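Local coordinates for protein VP5 (Halorubrum pleomorphic virus 2, PDB 6QGI) that is a viral envelope protein that probably mediates fusion between the viral membrane and that of the haloarchaeal host cell, at residues 14-19 against 63-68; 77-82 against 265-270; 122-127 against 221-226. All coordinates share one frame; numbering follows the deposited sequence.

Contact 1 of 3, residues 14-19 against 63-68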
loop_
_atom_site.group_PDB
_atom_site.type_symbol
_atom_site.label_atom_id
_atom_site.label_comp_id
_atom_site.label_asym_id
_atom_site.label_seq_id
_atom_site.Cartn_x
_atom_site.Cartn_y
_atom_site.Cartn_z
ATOM N N VAL A 14 -3.115 -0.182 -2.295
ATOM C CA VAL A 14 -2.066 0.833 -2.380
ATOM C C VAL A 14 -2.577 2.174 -1.794
ATOM O O VAL A 14 -3.620 2.698 -2.214
ATOM C CB VAL A 14 -1.508 0.977 -3.828
ATOM C CG1 VAL A 14 -0.447 2.075 -3.921
ATOM C CG2 VAL A 14 -0.944 -0.355 -4.325
ATOM N N GLY A 15 -1.833 2.686 -0.812
ATOM C CA GLY A 15 -2.062 3.973 -0.159
ATOM C C GLY A 15 -0.731 4.686 -0.037
ATOM O O GLY A 15 0.113 4.270 0.754
ATOM N N VAL A 16 -0.489 5.708 -0.871
ATOM C CA VAL A 16 0.814 6.398 -0.891
ATOM C C VAL A 16 0.688 7.904 -0.583
ATOM O O VAL A 16 1.693 8.626 -0.668
ATOM C CB VAL A 16 1.572 6.167 -2.233
ATOM C CG1 VAL A 16 1.921 4.698 -2.433
ATOM C CG2 VAL A 16 0.792 6.704 -3.426
ATOM N N GLY A 17 -0.521 8.344 -0.222
ATOM C CA GLY A 17 -0.804 9.740 0.089
ATOM C C GLY A 17 0.011 10.295 1.236
ATOM O O GLY A 17 0.285 11.498 1.273
ATOM N N TRP A 18 0.444 9.401 2.149
ATOM C CA TRP A 18 1.260 9.679 3.335
ATOM C C TRP A 18 2.639 10.231 2.975
ATOM O O TRP A 18 3.290 10.868 3.808
ATOM C CB TRP A 18 1.421 8.404 4.172
ATOM C CG TRP A 18 2.100 7.289 3.440
ATOM C CD1 TRP A 18 1.508 6.343 2.657
ATOM C CD2 TRP A 18 3.502 7.001 3.432
ATOM N NE1 TRP A 18 2.461 5.520 2.111
ATOM C CE2 TRP A 18 3.691 5.876 2.600
ATOM C CE3 TRP A 18 4.622 7.591 4.043
ATOM C CZ2 TRP A 18 4.956 5.325 2.366
ATOM C CZ3 TRP A 18 5.874 7.044 3.814
ATOM C CH2 TRP A 18 6.032 5.919 2.993
ATOM N N ALA A 19 3.099 9.949 1.748
ATOM C CA ALA A 19 4.377 10.431 1.244
ATOM C C ALA A 19 4.201 11.778 0.545
ATOM O O ALA A 19 5.188 12.406 0.180
ATOM C CB ALA A 19 4.971 9.406 0.290
ATOM N N GLN A 63 8.248 0.761 -0.517
ATOM C CA GLN A 63 9.524 1.350 -0.098
ATOM C C GLN A 63 10.210 2.028 -1.272
ATOM O O GLN A 63 11.130 2.827 -1.075
ATOM C CB GLN A 63 10.473 0.287 0.497
ATOM C CG GLN A 63 9.789 -0.872 1.222
ATOM C CD GLN A 63 9.428 -2.027 0.318
ATOM O OE1 GLN A 63 9.294 -1.891 -0.903
ATOM N NE2 GLN A 63 9.265 -3.201 0.908
ATOM N N ASN A 64 9.763 1.706 -2.499
ATOM C CA ASN A 64 10.347 2.200 -3.745
ATOM C C ASN A 64 9.668 3.462 -4.287
ATOM O O ASN A 64 9.982 3.882 -5.406
ATOM C CB ASN A 64 10.323 1.093 -4.797
ATOM C CG ASN A 64 11.209 -0.072 -4.448
ATOM O OD1 ASN A 64 12.369 0.089 -4.046
ATOM N ND2 ASN A 64 10.680 -1.276 -4.600
ATOM N N ILE A 65 8.784 4.091 -3.493
ATOM C CA ILE A 65 8.100 5.337 -3.874
ATOM C C ILE A 65 8.861 6.545 -3.284
ATOM O O ILE A 65 8.499 7.689 -3.565
ATOM C CB ILE A 65 6.588 5.351 -3.474
ATOM C CG1 ILE A 65 6.390 5.188 -1.946
ATOM C CG2 ILE A 65 5.781 4.316 -4.283
ATOM C CD1 ILE A 65 5.167 5.726 -1.388
ATOM N N LEU A 66 9.919 6.280 -2.480
ATOM C CA LEU A 66 10.749 7.291 -1.821
ATOM C C LEU A 66 11.593 8.083 -2.821
ATOM O O LEU A 66 11.978 9.216 -2.513
ATOM C CB LEU A 66 11.631 6.683 -0.725
ATOM C CG LEU A 66 10.902 6.225 0.541
ATOM C CD1 LEU A 66 11.751 5.267 1.334
ATOM C CD2 LEU A 66 10.479 7.404 1.416
ATOM N N ASP A 67 11.839 7.524 -4.030
ATOM C CA ASP A 67 12.526 8.239 -5.117
ATOM C C ASP A 67 11.633 9.411 -5.548
ATOM O O ASP A 67 12.131 10.491 -5.876
ATOM C CB ASP A 67 12.838 7.301 -6.302
ATOM C CG ASP A 67 14.289 6.851 -6.417
ATOM O OD1 ASP A 67 15.194 7.660 -6.101
ATOM O OD2 ASP A 67 14.521 5.700 -6.853
ATOM N N GLY A 68 10.318 9.188 -5.473
ATOM C CA GLY A 68 9.291 10.183 -5.743
ATOM C C GLY A 68 9.200 11.225 -4.649
ATOM O O GLY A 68 8.814 12.363 -4.918
#
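I65 pushes a single methyl, CD1, into the small group formed by V16, W18 and A19. Starting from its backbone, I65 CB is 4.8 Å from V16 CG1, and I65 CG2 comes nearer, 4.3 Å from that same V16 CG1, still a loose approach. CG1 sits between backbone N and carbonyl carbon (chi1 60°), about equally far from V16 CG1 and W18 CZ2 and touching neither closely. CD1 makes the three close contacts: it lies 3.6 Å from V16 CG1, 3.8 Å from W18 CZ2, meeting the indole obliquely, and 4.0 Å from A19 CB. The receiving side is shaped by a short 3-10 turn, in which A19 N bonds to V16 O at 3.1 Å. A19 CB also rests over one face of the W18 ring, toward its rim. W18 NE1 has G15 O in the ring plane at 3.0 Å, a weak, bent bond, and makes another weak one to T58 O. Y344 of strand 343-355 also touches I65, and M235 of helix 225-253 touches W18. This is hydrophobic core packing: I65, at the N-terminal end of helix 66-86, packs its tip against V16 and the 3-10 turn that follows it, in the loop after strand 11-13.

Contact 2 of 3, residues 77-82 against 265-270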
loop_
_atom_site.group_PDB
_atom_site.type_symbol
_atom_site.label_atom_id
_atom_site.label_comp_id
_atom_site.label_asym_id
_atom_site.label_seq_id
_atom_site.Cartn_x
_atom_site.Cartn_y
_atom_site.Cartn_z
ATOM N N ALA A 77 11.365 22.755 -2.931
ATOM C CA ALA A 77 12.606 23.413 -2.529
ATOM C C ALA A 77 13.091 24.368 -3.613
ATOM O O ALA A 77 13.431 25.510 -3.296
ATOM C CB ALA A 77 13.672 22.374 -2.233
ATOM N N LYS A 78 13.101 23.914 -4.889
ATOM C CA LYS A 78 13.527 24.720 -6.034
ATOM C C LYS A 78 12.576 25.896 -6.268
ATOM O O LYS A 78 13.068 27.005 -6.472
ATOM C CB LYS A 78 13.675 23.877 -7.306
ATOM C CG LYS A 78 14.933 23.014 -7.295
ATOM C CD LYS A 78 15.087 22.160 -8.539
ATOM C CE LYS A 78 16.212 21.179 -8.349
ATOM N NZ LYS A 78 16.388 20.337 -9.547
ATOM N N ILE A 79 11.233 25.675 -6.178
ATOM C CA ILE A 79 10.220 26.728 -6.367
ATOM C C ILE A 79 10.448 27.855 -5.342
ATOM O O ILE A 79 10.566 29.014 -5.748
ATOM C CB ILE A 79 8.764 26.176 -6.341
ATOM C CG1 ILE A 79 8.467 25.423 -7.653
ATOM C CG2 ILE A 79 7.722 27.296 -6.124
ATOM C CD1 ILE A 79 7.341 24.469 -7.591
ATOM N N ALA A 80 10.576 27.503 -4.043
ATOM C CA ALA A 80 10.825 28.453 -2.953
ATOM C C ALA A 80 12.158 29.185 -3.136
ATOM O O ALA A 80 12.241 30.375 -2.831
ATOM C CB ALA A 80 10.811 27.733 -1.620
ATOM N N ALA A 81 13.184 28.481 -3.652
ATOM C CA ALA A 81 14.497 29.058 -3.933
ATOM C C ALA A 81 14.402 30.048 -5.096
ATOM O O ALA A 81 15.066 31.080 -5.053
ATOM C CB ALA A 81 15.504 27.957 -4.251
ATOM N N ILE A 82 13.553 29.750 -6.115
ATOM C CA ILE A 82 13.348 30.602 -7.296
ATOM C C ILE A 82 12.596 31.887 -6.877
ATOM O O ILE A 82 12.916 32.958 -7.394
ATOM C CB ILE A 82 12.645 29.838 -8.475
ATOM C CG1 ILE A 82 13.582 28.757 -9.071
ATOM C CG2 ILE A 82 12.180 30.799 -9.597
ATOM C CD1 ILE A 82 12.881 27.569 -9.786
ATOM N N SER A 265 5.683 30.785 -9.845
ATOM C CA SER A 265 4.754 31.218 -8.797
ATOM C C SER A 265 3.325 30.778 -9.133
ATOM O O SER A 265 2.568 30.406 -8.239
ATOM C CB SER A 265 4.809 32.734 -8.630
ATOM O OG SER A 265 6.144 33.211 -8.586
ATOM N N ASP A 266 2.977 30.815 -10.432
ATOM C CA ASP A 266 1.673 30.463 -11.005
ATOM C C ASP A 266 1.505 28.935 -11.176
ATOM O O ASP A 266 0.383 28.463 -11.376
ATOM C CB ASP A 266 1.536 31.167 -12.375
ATOM C CG ASP A 266 0.148 31.181 -12.989
ATOM O OD1 ASP A 266 -0.743 31.860 -12.432
ATOM O OD2 ASP A 266 -0.039 30.538 -14.047
ATOM N N LEU A 267 2.618 28.175 -11.095
ATOM C CA LEU A 267 2.659 26.724 -11.282
ATOM C C LEU A 267 2.048 25.978 -10.077
ATOM O O LEU A 267 2.341 26.290 -8.919
ATOM C CB LEU A 267 4.124 26.282 -11.572
ATOM C CG LEU A 267 4.590 24.808 -11.379
ATOM C CD1 LEU A 267 3.877 23.855 -12.278
ATOM C CD2 LEU A 267 6.051 24.663 -11.686
ATOM N N VAL A 268 1.163 25.011 -10.387
ATOM C CA VAL A 268 0.493 24.130 -9.426
ATOM C C VAL A 268 1.253 22.803 -9.477
ATOM O O VAL A 268 1.233 22.120 -10.509
ATOM C CB VAL A 268 -1.033 23.973 -9.693
ATOM C CG1 VAL A 268 -1.692 23.093 -8.634
ATOM C CG2 VAL A 268 -1.731 25.329 -9.770
ATOM N N THR A 269 1.983 22.488 -8.386
ATOM C CA THR A 269 2.853 21.314 -8.254
ATOM C C THR A 269 2.074 19.988 -8.378
ATOM O O THR A 269 0.902 19.944 -7.986
ATOM C CB THR A 269 3.642 21.346 -6.918
ATOM O OG1 THR A 269 2.800 21.005 -5.813
ATOM C CG2 THR A 269 4.343 22.666 -6.667
ATOM N N PRO A 270 2.716 18.889 -8.869
ATOM C CA PRO A 270 2.015 17.591 -8.935
ATOM C C PRO A 270 1.452 17.185 -7.570
ATOM O O PRO A 270 0.335 16.673 -7.498
ATOM C CB PRO A 270 3.107 16.626 -9.403
ATOM C CG PRO A 270 4.078 17.481 -10.124
ATOM C CD PRO A 270 4.105 18.762 -9.358
#
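I79 and T269 meet methyl to methyl because of how each branch is turned. In I79, CG1 lies beside the backbone N and anti to the carbonyl carbon (chi1 -74°), and the nearly extended second torsion (160°) carries CD1 outward from the helix. T269 is rotated to chi1 75°, which tucks OG1 between N and carbonyl carbon and turns CG2 to the other side, beside the backbone N. The outcome is a division of labour within one threonine. CG2 takes the apolar contact, with I79 CD1 3.6 Å from T269 CG2. OG1, meanwhile, accepts from E272 N and so makes T269 the N-cap of helix 270-279. The same I79 methyl has a second, looser neighbour, L267 CD2, at 4.3 Å from I79 CD1. The two partners lie two residues apart on an extended piece of backbone, with V268 between them turned away from the helix. A polar link runs nearby: S265 OG is hydrogen-bonded to E83 OE2, on the next residue of the same helix.

The surroundings are mostly helical. Helix 66-86 packs through A77, K78 and A81 on I246 and W249 of helix 225-253, and through its alanines on helix 91-133. K78 NZ bonds to T469 O, N472 O and H468 ND1 just ahead of helix 476-496, which itself touches L267 through W479 and E483, so the 265-270 loop runs between helix 66-86 and the C-terminal helix.

Contact 3 of 3, residues 122-127 against 221-226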
loop_
_atom_site.group_PDB
_atom_site.type_symbol
_atom_site.label_atom_id
_atom_site.label_comp_id
_atom_site.label_asym_id
_atom_site.label_seq_id
_atom_site.Cartn_x
_atom_site.Cartn_y
_atom_site.Cartn_z
ATOM N N ALA A 122 0.291 1.160 19.856
ATOM C CA ALA A 122 -0.827 1.535 20.735
ATOM C C ALA A 122 -1.903 0.439 20.753
ATOM O O ALA A 122 -2.391 0.065 21.825
ATOM C CB ALA A 122 -1.431 2.855 20.282
ATOM N N GLU A 123 -2.246 -0.085 19.560
ATOM C CA GLU A 123 -3.212 -1.166 19.357
ATOM C C GLU A 123 -2.694 -2.454 19.983
ATOM O O GLU A 123 -3.481 -3.189 20.587
ATOM C CB GLU A 123 -3.460 -1.357 17.857
ATOM C CG GLU A 123 -4.609 -2.274 17.505
ATOM C CD GLU A 123 -4.732 -2.472 16.011
ATOM O OE1 GLU A 123 -5.819 -2.185 15.463
ATOM O OE2 GLU A 123 -3.741 -2.913 15.388
ATOM N N LEU A 124 -1.371 -2.720 19.846
ATOM C CA LEU A 124 -0.713 -3.887 20.429
ATOM C C LEU A 124 -0.786 -3.808 21.949
ATOM O O LEU A 124 -1.060 -4.821 22.588
ATOM C CB LEU A 124 0.751 -4.018 19.950
ATOM C CG LEU A 124 1.582 -5.190 20.518
ATOM C CD1 LEU A 124 1.006 -6.545 20.115
ATOM C CD2 LEU A 124 3.036 -5.089 20.100
ATOM N N ASP A 125 -0.580 -2.598 22.521
ATOM C CA ASP A 125 -0.635 -2.369 23.963
ATOM C C ASP A 125 -2.021 -2.710 24.513
ATOM O O ASP A 125 -2.109 -3.380 25.548
ATOM C CB ASP A 125 -0.247 -0.925 24.312
ATOM C CG ASP A 125 -0.141 -0.656 25.807
ATOM O OD1 ASP A 125 0.519 -1.460 26.517
ATOM O OD2 ASP A 125 -0.708 0.362 26.268
ATOM N N SER A 126 -3.093 -2.302 23.797
ATOM C CA SER A 126 -4.472 -2.598 24.188
ATOM C C SER A 126 -4.818 -4.077 23.928
ATOM O O SER A 126 -5.702 -4.598 24.604
ATOM C CB SER A 126 -5.466 -1.661 23.511
ATOM O OG SER A 126 -5.326 -1.636 22.102
ATOM N N ILE A 127 -4.098 -4.767 23.005
ATOM C CA ILE A 127 -4.262 -6.213 22.782
ATOM C C ILE A 127 -3.703 -6.923 24.020
ATOM O O ILE A 127 -4.420 -7.700 24.654
ATOM C CB ILE A 127 -3.595 -6.729 21.468
ATOM C CG1 ILE A 127 -4.399 -6.329 20.217
ATOM C CG2 ILE A 127 -3.372 -8.250 21.509
ATOM C CD1 ILE A 127 -3.547 -6.189 18.928
ATOM N N VAL A 221 3.443 -12.641 11.169
ATOM C CA VAL A 221 4.398 -11.684 11.721
ATOM C C VAL A 221 3.982 -10.302 11.239
ATOM O O VAL A 221 3.617 -10.125 10.074
ATOM C CB VAL A 221 5.875 -12.007 11.370
ATOM C CG1 VAL A 221 6.837 -11.131 12.167
ATOM C CG2 VAL A 221 6.179 -13.469 11.622
ATOM N N TYR A 222 4.007 -9.337 12.152
ATOM C CA TYR A 222 3.675 -7.939 11.897
ATOM C C TYR A 222 4.458 -7.113 12.911
ATOM O O TYR A 222 5.029 -7.695 13.832
ATOM C CB TYR A 222 2.145 -7.718 11.952
ATOM C CG TYR A 222 1.565 -7.284 13.281
ATOM C CD1 TYR A 222 1.625 -8.113 14.397
ATOM C CD2 TYR A 222 0.862 -6.086 13.397
ATOM C CE1 TYR A 222 1.064 -7.730 15.615
ATOM C CE2 TYR A 222 0.272 -5.709 14.598
ATOM C CZ TYR A 222 0.387 -6.527 15.710
ATOM O OH TYR A 222 -0.162 -6.136 16.906
ATOM N N LEU A 223 4.523 -5.783 12.735
ATOM C CA LEU A 223 5.296 -4.883 13.602
ATOM C C LEU A 223 6.780 -5.318 13.646
ATOM O O LEU A 223 7.430 -5.238 14.695
ATOM C CB LEU A 223 4.692 -4.799 15.026
ATOM C CG LEU A 223 3.364 -4.079 15.147
ATOM C CD1 LEU A 223 2.824 -4.164 16.551
ATOM C CD2 LEU A 223 3.506 -2.655 14.785
ATOM N N ASN A 224 7.290 -5.809 12.494
ATOM C CA ASN A 224 8.665 -6.266 12.327
ATOM C C ASN A 224 9.525 -5.062 11.974
ATOM O O ASN A 224 9.476 -4.591 10.839
ATOM C CB ASN A 224 8.739 -7.373 11.254
ATOM C CG ASN A 224 10.095 -8.040 11.065
ATOM O OD1 ASN A 224 11.082 -7.762 11.755
ATOM N ND2 ASN A 224 10.167 -8.954 10.110
ATOM N N ALA A 225 10.302 -4.555 12.954
ATOM C CA ALA A 225 11.182 -3.382 12.805
ATOM C C ALA A 225 12.215 -3.542 11.666
ATOM O O ALA A 225 12.656 -2.536 11.107
ATOM C CB ALA A 225 11.887 -3.090 14.116
ATOM N N SER A 226 12.552 -4.800 11.301
ATOM C CA SER A 226 13.436 -5.175 10.191
ATOM C C SER A 226 12.854 -4.773 8.834
ATOM O O SER A 226 13.604 -4.692 7.860
ATOM C CB SER A 226 13.668 -6.682 10.183
ATOM O OG SER A 226 14.679 -7.035 11.103
HETATM O O HOH W 1 -1.374 -3.742 16.427
#
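Y222 points its hydroxyl end at helix 91-133, where L124 and I127 receive it. The tyrosine and L124 lie at a slant to each other: L124 CD1 is 3.4 Å from Y222 OH, and the ring itself is approached neither squarely on a face nor at an edge. I127 comes from the opposite direction and puts its CD1 3.9 Å from Y222 OH. Two methyls thus pack against the oxygen on its helix side, L124 CD1 the closer. The polar need of that oxygen is met elsewhere, in the ring plane, where Y222 OH donates to a water at 2.7 Å. The water in turn donates a hydrogen bond to E123 OE2, again at 2.7 Å, so one water joins helix to loop. Since E123 OE2 also forms a salt bridge with R51 NE and E123 OE1 accepts from D29 N, the carboxylate is probably held ionised.

L223 runs alongside L124 in the opposite sense, with L223 CD1 3.7 Å from L124 CD2. With CG anti to its backbone N (chi1 178°), L124 straddles the two, CD1 over the tyrosine hydroxyl and CD2 over L223 CD1. L223 has a left-handed backbone (phi 57°, psi 36°), and the side chains of Y222 and L223 both head for the helix. They also pack on each other: L223 CG stands 3.5 Å above one face of the Y222 ring, toward its rim.

Just beyond, N224 N-caps helix 225-253 through a weak bond from S226 N to its OD1. Helix 37-60 flanks the contact, with T47 against E123 and I127, and R51 and K52 against Y222. On the strand side, V213 of strand 212-215 touches Y222, and A158 of strand 155-159 touches L124.

How the contacts relate
From the N terminus, contact 1 is the first to close: residues 14-19 return to 63-68 after a loop that holds helix 37-60, tying the N-terminal loop to the beginning of helix 66-86. Contact 2 opens further along that same helix and closes only at 265-270, ahead of helix 270-279. Inside its long loop nests contact 3, which joins helix 91-133 to the entry of helix 225-253 after a run of the chain that includes strands 155-159 to 218-221. No two contacts cross. Contact 1 lies roughly midway, its centre about 21 Å from that of contact 2 and 22 Å from that of contact 3, whose centres are about 39 Å apart.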